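Long-range contacts in probable adenylyl-sulfate kinase (Synechocystis sp., PDB 5CB8), which probably catalyses the ATP-dependent 3'-phosphorylation of adenosine 5'-phosphosulfate to 3'-phosphoadenylyl sulfate, the activated form of sulfate: residues Thr27-Gly32 / Gly120-Val125; Leu56-Gly61 / Ile99-Ala104; Thr39-Ala44 / Glu176-Ser181. All blocks are in the same frame, centred on the assembly; numbering follows the deposited sequence. Where two conformers were deposited one is given.

Contact 1 of 3, residues Thr27-Gly32 / Gly120-Val125; sequences TIWLTG and GDFLEV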
loop_
_atom_site.group_PDB
_atom_site.type_symbol
_atom_site.label_atom_id
_atom_site.label_comp_id
_atom_site.label_asym_id
_atom_site.label_seq_id
_atom_site.Cartn_x
_atom_site.Cartn_y
_atom_site.Cartn_z
ATOM N N THR B 27 3.233 13.448 -3.277
ATOM C CA THR B 27 1.856 13.137 -2.911
ATOM C C THR B 27 1.038 14.422 -2.913
ATOM O O THR B 27 1.352 15.369 -2.186
ATOM C CB THR B 27 1.786 12.483 -1.531
ATOM O OG1 THR B 27 2.368 11.171 -1.609
ATOM C CG2 THR B 27 0.338 12.365 -1.052
ATOM N N ILE B 28 0.010 14.461 -3.753
ATOM C CA ILE B 28 -0.902 15.599 -3.807
ATOM C C ILE B 28 -2.145 15.199 -3.019
ATOM O O ILE B 28 -2.887 14.306 -3.442
ATOM C CB ILE B 28 -1.259 15.944 -5.267
ATOM C CG1 ILE B 28 0.024 16.192 -6.076
ATOM C CG2 ILE B 28 -2.196 17.162 -5.333
ATOM C CD1 ILE B 28 -0.204 16.250 -7.570
ATOM N N TRP B 29 -2.362 15.848 -1.873
ATOM C CA TRP B 29 -3.322 15.366 -0.879
ATOM C C TRP B 29 -4.546 16.273 -0.769
ATOM O O TRP B 29 -4.470 17.364 -0.193
ATOM C CB TRP B 29 -2.650 15.249 0.500
ATOM C CG TRP B 29 -3.491 14.537 1.524
ATOM C CD1 TRP B 29 -4.578 15.036 2.189
ATOM C CD2 TRP B 29 -3.317 13.191 1.996
ATOM N NE1 TRP B 29 -5.089 14.083 3.043
ATOM C CE2 TRP B 29 -4.333 12.945 2.940
ATOM C CE3 TRP B 29 -2.397 12.174 1.702
ATOM C CZ2 TRP B 29 -4.463 11.717 3.593
ATOM C CZ3 TRP B 29 -2.522 10.957 2.358
ATOM C CH2 TRP B 29 -3.546 10.740 3.296
ATOM N N LEU B 30 -5.673 15.817 -1.315
ATOM C CA LEU B 30 -6.899 16.608 -1.289
ATOM C C LEU B 30 -7.740 16.254 -0.057
ATOM O O LEU B 30 -8.164 15.105 0.119
ATOM C CB LEU B 30 -7.711 16.401 -2.574
ATOM C CG LEU B 30 -7.284 17.266 -3.769
ATOM C CD1 LEU B 30 -5.865 16.959 -4.201
ATOM C CD2 LEU B 30 -8.224 17.097 -4.957
ATOM N N THR B 31 -7.965 17.252 0.795
ATOM C CA THR B 31 -8.760 17.084 1.998
ATOM C C THR B 31 -9.964 18.029 1.932
ATOM O O THR B 31 -9.885 19.090 1.322
ATOM C CB THR B 31 -7.902 17.382 3.258
ATOM O OG1 THR B 31 -8.700 17.260 4.437
ATOM C CG2 THR B 31 -7.304 18.783 3.195
ATOM N N GLY B 32 -11.080 17.647 2.547
ATOM C CA GLY B 32 -12.254 18.507 2.531
ATOM C C GLY B 32 -13.519 17.728 2.831
ATOM O O GLY B 32 -13.485 16.497 2.889
ATOM N N GLY B 120 7.220 14.065 3.091
ATOM C CA GLY B 120 8.114 15.162 2.745
ATOM C C GLY B 120 7.685 15.857 1.465
ATOM O O GLY B 120 7.255 17.020 1.485
ATOM N N ASP B 121 7.802 15.159 0.342
ATOM C CA ASP B 121 7.296 15.701 -0.915
ATOM C C ASP B 121 5.788 15.530 -0.962
ATOM O O ASP B 121 5.264 14.541 -1.494
ATOM C CB ASP B 121 7.969 15.018 -2.095
ATOM C CG ASP B 121 9.448 15.236 -2.092
ATOM O OD1 ASP B 121 9.867 16.378 -2.369
ATOM O OD2 ASP B 121 10.183 14.282 -1.778
ATOM N N PHE B 122 5.101 16.520 -0.413
ATOM C CA PHE B 122 3.695 16.400 -0.078
ATOM C C PHE B 122 3.075 17.771 -0.251
ATOM O O PHE B 122 3.617 18.771 0.239
ATOM C CB PHE B 122 3.605 15.963 1.387
ATOM C CG PHE B 122 2.204 15.774 1.903
ATOM C CD1 PHE B 122 1.448 16.866 2.313
ATOM C CD2 PHE B 122 1.673 14.501 2.043
ATOM C CE1 PHE B 122 0.170 16.693 2.814
ATOM C CE2 PHE B 122 0.395 14.317 2.544
ATOM C CZ PHE B 122 -0.354 15.418 2.936
ATOM N N LEU B 123 1.954 17.825 -0.961
ATOM C CA LEU B 123 1.229 19.073 -1.170
ATOM C C LEU B 123 -0.170 18.920 -0.602
ATOM O O LEU B 123 -0.944 18.080 -1.076
ATOM C CB LEU B 123 1.114 19.384 -2.664
ATOM C CG LEU B 123 2.348 19.878 -3.402
ATOM C CD1 LEU B 123 1.966 20.390 -4.792
ATOM C CD2 LEU B 123 3.001 20.969 -2.572
ATOM N N GLU B 124 -0.503 19.727 0.402
ATOM C CA GLU B 124 -1.835 19.681 1.002
ATOM C C GLU B 124 -2.770 20.605 0.225
ATOM O O GLU B 124 -2.542 21.815 0.149
ATOM C CB GLU B 124 -1.783 20.113 2.474
ATOM C CG GLU B 124 -3.128 20.025 3.210
ATOM C CD GLU B 124 -3.034 20.514 4.650
ATOM O OE1 GLU B 124 -2.369 21.543 4.901
ATOM O OE2 GLU B 124 -3.631 19.875 5.541
ATOM N N VAL B 125 -3.822 20.037 -0.347
ATOM C CA VAL B 125 -4.778 20.820 -1.109
ATOM C C VAL B 125 -6.093 20.851 -0.329
ATOM O O VAL B 125 -6.721 19.812 -0.128
ATOM C CB VAL B 125 -4.994 20.205 -2.508
ATOM C CG1 VAL B 125 -5.982 21.043 -3.319
ATOM C CG2 VAL B 125 -3.658 20.094 -3.256
#
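Val125 and Trp29 lose more surface to the opposing strand than any other residues here, and they do so on opposite faces of the sheet. On one face, Val125 sets its CB 3.8 Å from CD1 of Leu30, the two side chains lying alongside and pointing the same way. Its CG2 branch, beside the backbone N, reaches back to within 3.9 Å of Ile28 CG2. Helix 178-191 packs over this face, with Ile185 on Val125. The strands run parallel (axes 4.7 Å apart, angle 20°) in a five-stranded, order 2-3-1-4-5 sheet of the P-loop kinase type; strand 26-31 is the middle strand, 122-127 its neighbour, and Gly32 opens what is probably the ATP-binding P-loop. Five backbone hydrogen bonds join them, from Thr27 N to Asp121 O through to Thr31 N to Val125 O at 3.0 Å. On the other face Phe122 swings CG anti to its N (chi1 -179°), which carries CZ to 3.4 Å from Trp29 CB. The Phe122 ring and the five-membered ring of Trp29 are inclined by 29° with centroids 5.3 Å apart, so far displaced that little of one lies over the other. Trp29 NE1 hydrogen-bonds to OG of Ser106, the probable phosphoserine site.

Contact 2 of 3, residues Leu56-Gly61 / Ile99-Ala104; sequences LEVLDG and IVLVSA. With ADX (adenosine-5'-phosphosulfate), chain G.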
loop_
_atom_site.group_PDB
_atom_site.type_symbol
_atom_site.label_atom_id
_atom_site.label_comp_id
_atom_site.label_asym_id
_atom_site.label_seq_id
_atom_site.Cartn_x
_atom_site.Cartn_y
_atom_site.Cartn_z
ATOM N N LEU B 56 1.392 8.235 -12.684
ATOM C CA LEU B 56 0.676 8.510 -11.439
ATOM C C LEU B 56 -0.148 7.345 -10.896
ATOM O O LEU B 56 -0.401 6.360 -11.597
ATOM C CB LEU B 56 -0.194 9.764 -11.582
ATOM C CG LEU B 56 -1.431 9.733 -12.474
ATOM C CD1 LEU B 56 -2.654 9.257 -11.709
ATOM C CD2 LEU B 56 -1.690 11.105 -13.050
ATOM N N GLU B 57 -0.545 7.476 -9.633
ATOM C CA GLU B 57 -1.491 6.560 -8.996
ATOM C C GLU B 57 -2.509 7.393 -8.242
ATOM O O GLU B 57 -2.163 8.419 -7.658
ATOM C CB GLU B 57 -0.780 5.611 -8.021
ATOM C CG GLU B 57 0.164 4.593 -8.689
ATOM C CD GLU B 57 -0.566 3.628 -9.613
ATOM O OE1 GLU B 57 -1.800 3.457 -9.468
ATOM O OE2 GLU B 57 0.098 3.033 -10.492
ATOM N N VAL B 58 -3.766 6.966 -8.258
ATOM C CA VAL B 58 -4.804 7.668 -7.505
ATOM C C VAL B 58 -5.229 6.808 -6.333
ATOM O O VAL B 58 -5.489 5.617 -6.506
ATOM C CB VAL B 58 -6.031 7.946 -8.380
ATOM C CG1 VAL B 58 -7.141 8.607 -7.560
ATOM C CG2 VAL B 58 -5.640 8.829 -9.546
ATOM N N LEU B 59 -5.266 7.397 -5.139
ATOM C CA LEU B 59 -5.797 6.709 -3.969
ATOM C C LEU B 59 -6.988 7.516 -3.463
ATOM O O LEU B 59 -6.826 8.503 -2.744
ATOM C CB LEU B 59 -4.717 6.539 -2.886
ATOM C CG LEU B 59 -3.496 5.678 -3.271
ATOM C CD1 LEU B 59 -2.416 5.735 -2.185
ATOM C CD2 LEU B 59 -3.901 4.225 -3.534
ATOM N N ASP B 60 -8.181 7.104 -3.884
ATOM C CA ASP B 60 -9.433 7.763 -3.535
ATOM C C ASP B 60 -10.035 7.025 -2.348
ATOM O O ASP B 60 -10.276 5.812 -2.424
ATOM C CB ASP B 60 -10.366 7.681 -4.753
ATOM C CG ASP B 60 -11.705 8.396 -4.550
ATOM O OD1 ASP B 60 -12.111 8.679 -3.403
ATOM O OD2 ASP B 60 -12.375 8.654 -5.573
ATOM N N GLY B 61 -10.286 7.747 -1.256
ATOM C CA GLY B 61 -10.847 7.145 -0.053
ATOM C C GLY B 61 -12.057 6.249 -0.286
ATOM O O GLY B 61 -12.143 5.152 0.292
ATOM N N ILE B 99 3.879 10.175 -8.901
ATOM C CA ILE B 99 2.986 11.242 -8.467
ATOM C C ILE B 99 1.729 10.575 -7.917
ATOM O O ILE B 99 1.054 9.833 -8.628
ATOM C CB ILE B 99 2.612 12.174 -9.639
ATOM C CG1 ILE B 99 3.824 13.003 -10.075
ATOM C CG2 ILE B 99 1.464 13.095 -9.249
ATOM C CD1 ILE B 99 3.598 13.814 -11.355
ATOM N N VAL B 100 1.425 10.815 -6.644
ATOM C CA VAL B 100 0.289 10.161 -6.003
ATOM C C VAL B 100 -0.815 11.172 -5.735
ATOM O O VAL B 100 -0.580 12.193 -5.081
ATOM C CB VAL B 100 0.709 9.514 -4.667
ATOM C CG1 VAL B 100 -0.466 8.732 -4.055
ATOM C CG2 VAL B 100 1.902 8.596 -4.889
ATOM N N LEU B 101 -2.012 10.903 -6.252
ATOM C CA LEU B 101 -3.165 11.769 -5.989
ATOM C C LEU B 101 -4.030 11.117 -4.927
ATOM O O LEU B 101 -4.616 10.064 -5.171
ATOM C CB LEU B 101 -4.009 11.959 -7.258
ATOM C CG LEU B 101 -3.628 13.019 -8.292
ATOM C CD1 LEU B 101 -2.146 13.089 -8.519
ATOM C CD2 LEU B 101 -4.348 12.779 -9.612
ATOM N N VAL B 102 -4.119 11.735 -3.754
ATOM C CA VAL B 102 -4.975 11.207 -2.688
ATOM C C VAL B 102 -6.214 12.072 -2.553
ATOM O O VAL B 102 -6.126 13.305 -2.560
ATOM C CB VAL B 102 -4.242 11.171 -1.341
ATOM C CG1 VAL B 102 -5.199 10.726 -0.212
ATOM C CG2 VAL B 102 -3.040 10.227 -1.421
ATOM N N SER B 103 -7.374 11.429 -2.456
ATOM C CA SER B 103 -8.615 12.141 -2.197
ATOM C C SER B 103 -9.276 11.469 -1.003
ATOM O O SER B 103 -9.766 10.344 -1.111
ATOM C CB SER B 103 -9.548 12.068 -3.404
ATOM O OG SER B 103 -10.769 12.743 -3.142
ATOM N N ALA B 104 -9.284 12.153 0.137
ATOM C CA ALA B 104 -9.837 11.577 1.358
ATOM C C ALA B 104 -10.286 12.701 2.267
ATOM O O ALA B 104 -9.627 13.734 2.340
ATOM C CB ALA B 104 -8.790 10.709 2.064
HETATM S SB ADX G . -11.830 9.568 6.127
HETATM O O1B ADX G . -11.351 8.302 6.696
HETATM O O2B ADX G . -10.758 10.272 5.399
HETATM O O3B ADX G . -12.369 10.402 7.209
HETATM P PA ADX G . -12.814 8.788 3.664
HETATM O O1A ADX G . -11.864 7.597 3.592
HETATM O O2A ADX G . -12.436 9.895 2.685
HETATM O O3A ADX G . -12.967 9.294 5.167
HETATM O "O5'" ADX G . -14.275 8.249 3.291
HETATM C "C5'" ADX G . -15.335 9.153 3.187
HETATM C "C4'" ADX G . -16.426 8.687 2.392
HETATM O "O4'" ADX G . -17.148 7.656 3.157
HETATM C "C3'" ADX G . -17.385 9.763 2.121
HETATM O "O3'" ADX G . -17.200 10.214 0.852
HETATM C "C2'" ADX G . -18.722 9.135 2.232
HETATM O "O2'" ADX G . -19.153 8.758 1.007
HETATM C "C1'" ADX G . -18.535 7.904 3.057
HETATM N N9 ADX G . -19.087 7.943 4.381
HETATM C C8 ADX G . -19.865 6.993 4.954
HETATM N N7 ADX G . -20.038 7.302 6.243
HETATM C C5 ADX G . -19.363 8.448 6.509
HETATM C C6 ADX G . -19.186 9.205 7.666
HETATM N N6 ADX G . -19.761 8.779 8.931
HETATM N N1 ADX G . -18.441 10.328 7.598
HETATM C C2 ADX G . -17.862 10.705 6.436
HETATM N N3 ADX G . -18.005 9.991 5.310
HETATM C C4 ADX G . -18.748 8.858 5.315
HETATM O O HOH W 1 -12.797 10.945 -2.193
#
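Leu59 and Val100 meet at a slant on one face of this parallel strand pair, with Leu59 CD1 4.0 Å from Val100 CG1. Leu59 has CG anti to its own carbonyl carbon (chi1 -63°) and extends on to CD1, the methyl that touches the valine. Farther along the same face, Leu59 CB packs loosely against Val102 CG2. Ser90 of helix 76-94 touches all three of these side chains, and Leu92 of the second subunit also packs on Leu59. The neighbouring Glu57 turns its carboxylate outward to a salt bridge with Arg95 of the second subunit, so this outermost strand of the chain's sheet borders the dimer interface.

The other face is built from Leu56, Ile99, Val58, Leu101 and the Asp60-Ser103 pair. Val58 CG2 and Leu101 CD2 are 4.2 Å apart, their side chains at an angle to one another, and the same leucine methyl is 4.4 Å from Leu56 CD1. Five backbone hydrogen bonds fix the register, with the axes at 15°; the last, Gly61 N to Ser103 O, is 2.7 Å long and nearly straight at 174°.

At the C-terminal end the apolar pairs give way to polar ones. Asp60 is the N-cap of helix 61-64: its OD1 accepts from Asp62 N. A water lies between Asp60 OD1 and Ser103 OG, at 2.7 and 2.9 Å respectively. Just beyond, Ala104 CA comes within 3.4 Å of O2A of the bound adenosine-5'-phosphosulfate, and Gly61 also borders that pocket, where its lack of a side chain leaves room for the phosphate oxygen. The chemistry thus implies a division of labour: hydrocarbon packing and backbone hydrogen bonds hold the strands, while at their C-terminal ends a capped helix start adjoins backbone that lines the substrate pocket.

Contact 3 of 3, residues Thr39-Ala44 / Glu176-Ser181; sequences TTITHA and EELDES. With SO4 (sulfate ion), chain H.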
loop_
_atom_site.group_PDB
_atom_site.type_symbol
_atom_site.label_atom_id
_atom_site.label_comp_id
_atom_site.label_asym_id
_atom_site.label_seq_id
_atom_site.Cartn_x
_atom_site.Cartn_y
_atom_site.Cartn_z
ATOM N N THR B 39 -13.181 14.484 -5.553
ATOM C CA THR B 39 -13.076 13.473 -6.599
ATOM C C THR B 39 -13.071 14.090 -8.004
ATOM O O THR B 39 -12.320 13.669 -8.890
ATOM C CB THR B 39 -14.216 12.450 -6.448
ATOM O OG1 THR B 39 -13.937 11.606 -5.321
ATOM C CG2 THR B 39 -14.348 11.605 -7.678
ATOM N N THR B 40 -13.925 15.092 -8.198
ATOM C CA THR B 40 -14.028 15.773 -9.487
ATOM C C THR B 40 -12.698 16.424 -9.885
ATOM O O THR B 40 -12.258 16.323 -11.040
ATOM C CB THR B 40 -15.147 16.829 -9.457
ATOM O OG1 THR B 40 -16.411 16.176 -9.276
ATOM C CG2 THR B 40 -15.182 17.623 -10.753
ATOM N N ILE B 41 -12.061 17.083 -8.920
ATOM C CA ILE B 41 -10.766 17.723 -9.146
ATOM C C ILE B 41 -9.697 16.665 -9.374
ATOM O O ILE B 41 -8.856 16.794 -10.269
ATOM C CB ILE B 41 -10.356 18.616 -7.950
ATOM C CG1 ILE B 41 -11.259 19.854 -7.875
ATOM C CG2 ILE B 41 -8.887 19.054 -8.078
ATOM C CD1 ILE B 41 -11.036 20.717 -6.626
ATOM N N THR B 42 -9.726 15.625 -8.548
ATOM C CA THR B 42 -8.798 14.511 -8.684
ATOM C C THR B 42 -8.824 13.945 -10.097
ATOM O O THR B 42 -7.773 13.770 -10.725
ATOM C CB THR B 42 -9.139 13.413 -7.671
ATOM O OG1 THR B 42 -8.975 13.950 -6.353
ATOM C CG2 THR B 42 -8.224 12.203 -7.842
ATOM N N HIS B 43 -10.022 13.674 -10.605
ATOM C CA HIS B 43 -10.147 13.040 -11.913
ATOM C C HIS B 43 -9.677 13.967 -13.025
ATOM O O HIS B 43 -9.008 13.533 -13.964
ATOM C CB HIS B 43 -11.586 12.577 -12.138
ATOM C CG HIS B 43 -11.981 11.415 -11.279
ATOM N ND1 HIS B 43 -13.293 11.024 -11.110
ATOM C CD2 HIS B 43 -11.234 10.553 -10.546
ATOM C CE1 HIS B 43 -13.337 9.971 -10.312
ATOM N NE2 HIS B 43 -12.102 9.667 -9.953
ATOM N N ALA B 44 -10.004 15.251 -12.908
ATOM C CA ALA B 44 -9.599 16.222 -13.921
ATOM C C ALA B 44 -8.089 16.416 -13.904
ATOM O O ALA B 44 -7.449 16.537 -14.957
ATOM C CB ALA B 44 -10.315 17.551 -13.705
ATOM N N GLU B 176 -14.996 29.028 -7.622
ATOM C CA GLU B 176 -14.082 28.948 -8.758
ATOM C C GLU B 176 -14.463 27.799 -9.684
ATOM O O GLU B 176 -15.008 26.784 -9.241
ATOM C CB GLU B 176 -12.628 28.829 -8.282
ATOM C CG GLU B 176 -12.423 27.813 -7.195
ATOM C CD GLU B 176 -11.013 27.788 -6.626
ATOM O OE1 GLU B 176 -10.676 28.636 -5.761
ATOM O OE2 GLU B 176 -10.246 26.891 -7.030
ATOM N N GLU B 177 -14.201 27.972 -10.974
ATOM C CA GLU B 177 -14.485 26.928 -11.951
ATOM C C GLU B 177 -13.487 25.782 -11.814
ATOM O O GLU B 177 -12.387 25.971 -11.282
ATOM C CB GLU B 177 -14.457 27.503 -13.370
ATOM C CG GLU B 177 -15.540 28.548 -13.620
ATOM C CD GLU B 177 -16.919 28.058 -13.215
ATOM O OE1 GLU B 177 -17.379 27.038 -13.775
ATOM O OE2 GLU B 177 -17.540 28.689 -12.329
ATOM N N LEU B 178 -13.874 24.600 -12.295
ATOM C CA LEU B 178 -13.035 23.405 -12.175
ATOM C C LEU B 178 -11.633 23.627 -12.736
ATOM O O LEU B 178 -10.639 23.269 -12.098
ATOM C CB LEU B 178 -13.688 22.207 -12.871
ATOM C CG LEU B 178 -12.890 20.905 -12.777
ATOM C CD1 LEU B 178 -12.715 20.516 -11.320
ATOM C CD2 LEU B 178 -13.560 19.777 -13.539
ATOM N N ASP B 179 -11.556 24.217 -13.928
ATOM C CA ASP B 179 -10.268 24.476 -14.569
ATOM C C ASP B 179 -9.384 25.402 -13.732
ATOM O O ASP B 179 -8.150 25.292 -13.754
ATOM C CB ASP B 179 -10.476 25.080 -15.962
ATOM C CG ASP B 179 -10.926 24.055 -16.984
ATOM O OD1 ASP B 179 -10.789 22.841 -16.719
ATOM O OD2 ASP B 179 -11.404 24.470 -18.061
ATOM N N GLU B 180 -10.010 26.325 -13.008
ATOM C CA GLU B 180 -9.264 27.219 -12.131
ATOM C C GLU B 180 -8.678 26.433 -10.956
ATOM O O GLU B 180 -7.510 26.620 -10.595
ATOM C CB GLU B 180 -10.151 28.362 -11.630
ATOM C CG GLU B 180 -9.387 29.454 -10.892
ATOM C CD GLU B 180 -10.278 30.591 -10.409
ATOM O OE1 GLU B 180 -11.492 30.592 -10.734
ATOM O OE2 GLU B 180 -9.755 31.480 -9.697
ATOM N N SER B 181 -9.474 25.537 -10.376
ATOM C CA SER B 181 -8.990 24.735 -9.258
ATOM C C SER B 181 -7.836 23.831 -9.683
ATOM O O SER B 181 -6.786 23.806 -9.035
ATOM C CB SER B 181 -10.126 23.906 -8.649
ATOM O OG SER B 181 -11.194 24.744 -8.245
HETATM S S SO4 H . -16.106 14.869 -2.711
HETATM O O1 SO4 H . -15.296 13.990 -3.533
HETATM O O2 SO4 H . -17.067 15.590 -3.541
HETATM O O3 SO4 H . -15.226 15.837 -2.039
HETATM O O4 SO4 H . -16.849 14.111 -1.689
#
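Ile41 and Ser181 form the inner, buried side of this contact, with Ile41 CD1 3.9 Å from Ser181 CB. Both residues also lean on Cys171 of strand 169-171, which backs the pair. From here Leu178 leads outward: its CD1 lies 3.8 Å from Ile41 CG1, the two side chains pointing opposite ways as they pass.

At the exposed rim the Leu178 fork still packs closely, on Thr40 and Ala44. CD2 rests 3.9 Å from the CB of Ala44, one helical turn after Thr40, and Thr40 CG2 sits close to both methyls, 3.8 Å from CD1, so the leucine fork straddles it. Leu178 gets there by holding CG anti to its backbone N (chi1 -179°), which sends the fork out from the first turn of its helix. Solvent reaches Thr40 and Leu178, the two segments bury only 201 Å² between them, and no hydrogen bond crosses: the join consists of van der Waals contacts. Within segment 176-181, Ser181 OG donates to Glu176 OE2 at 2.6 Å, meeting the anti side of the carboxylate 16° out of its plane, while Glu176 OE1 forms a salt bridge with Lys184. This ties the approach to helix 178-191 back onto its first two turns, with Glu177 at the N-cap position.

At the start of segment 39-44 the setting changes, for Thr39 N donates to O1 of a sulfate ion at 3.0 Å, with an angle of 162° at the hydrogen. Gly35 N, Gly37 N and Lys38 NZ hold the same ion, which probably came from the crystallisation liquor. Thr39 ends the probable ATP-binding run, and amides gathered round an anion at a helix N terminus fit a Walker A P-loop, as expected for a P-loop kinase, whose following helix packs on the C-terminal helix.

How the contacts relate
From the N terminus, strand 26-31 supplies the first segment of contact 1 and runs through the P-loop into helix 38-50, the first partner of contact 3. Strand 56-60 follows, and contact 2 closes the shortest loop when strand 99-103 comes alongside it. Strand 122-127 then completes contact 1, whose loop encloses contact 2. Contact 3 closes last, at the start of helix 178-191; its loop also encloses contact 2 but crosses that of contact 1. Contacts 1 and 2 are fused into one sheet, since Ile28 N and Leu30 N probably bond to Val100 O and Val102 O. Contact 3 joins two helices, and Leu30, Val58, Leu101 and Ser103 touch Ile41 or Thr42 of helix 38-50.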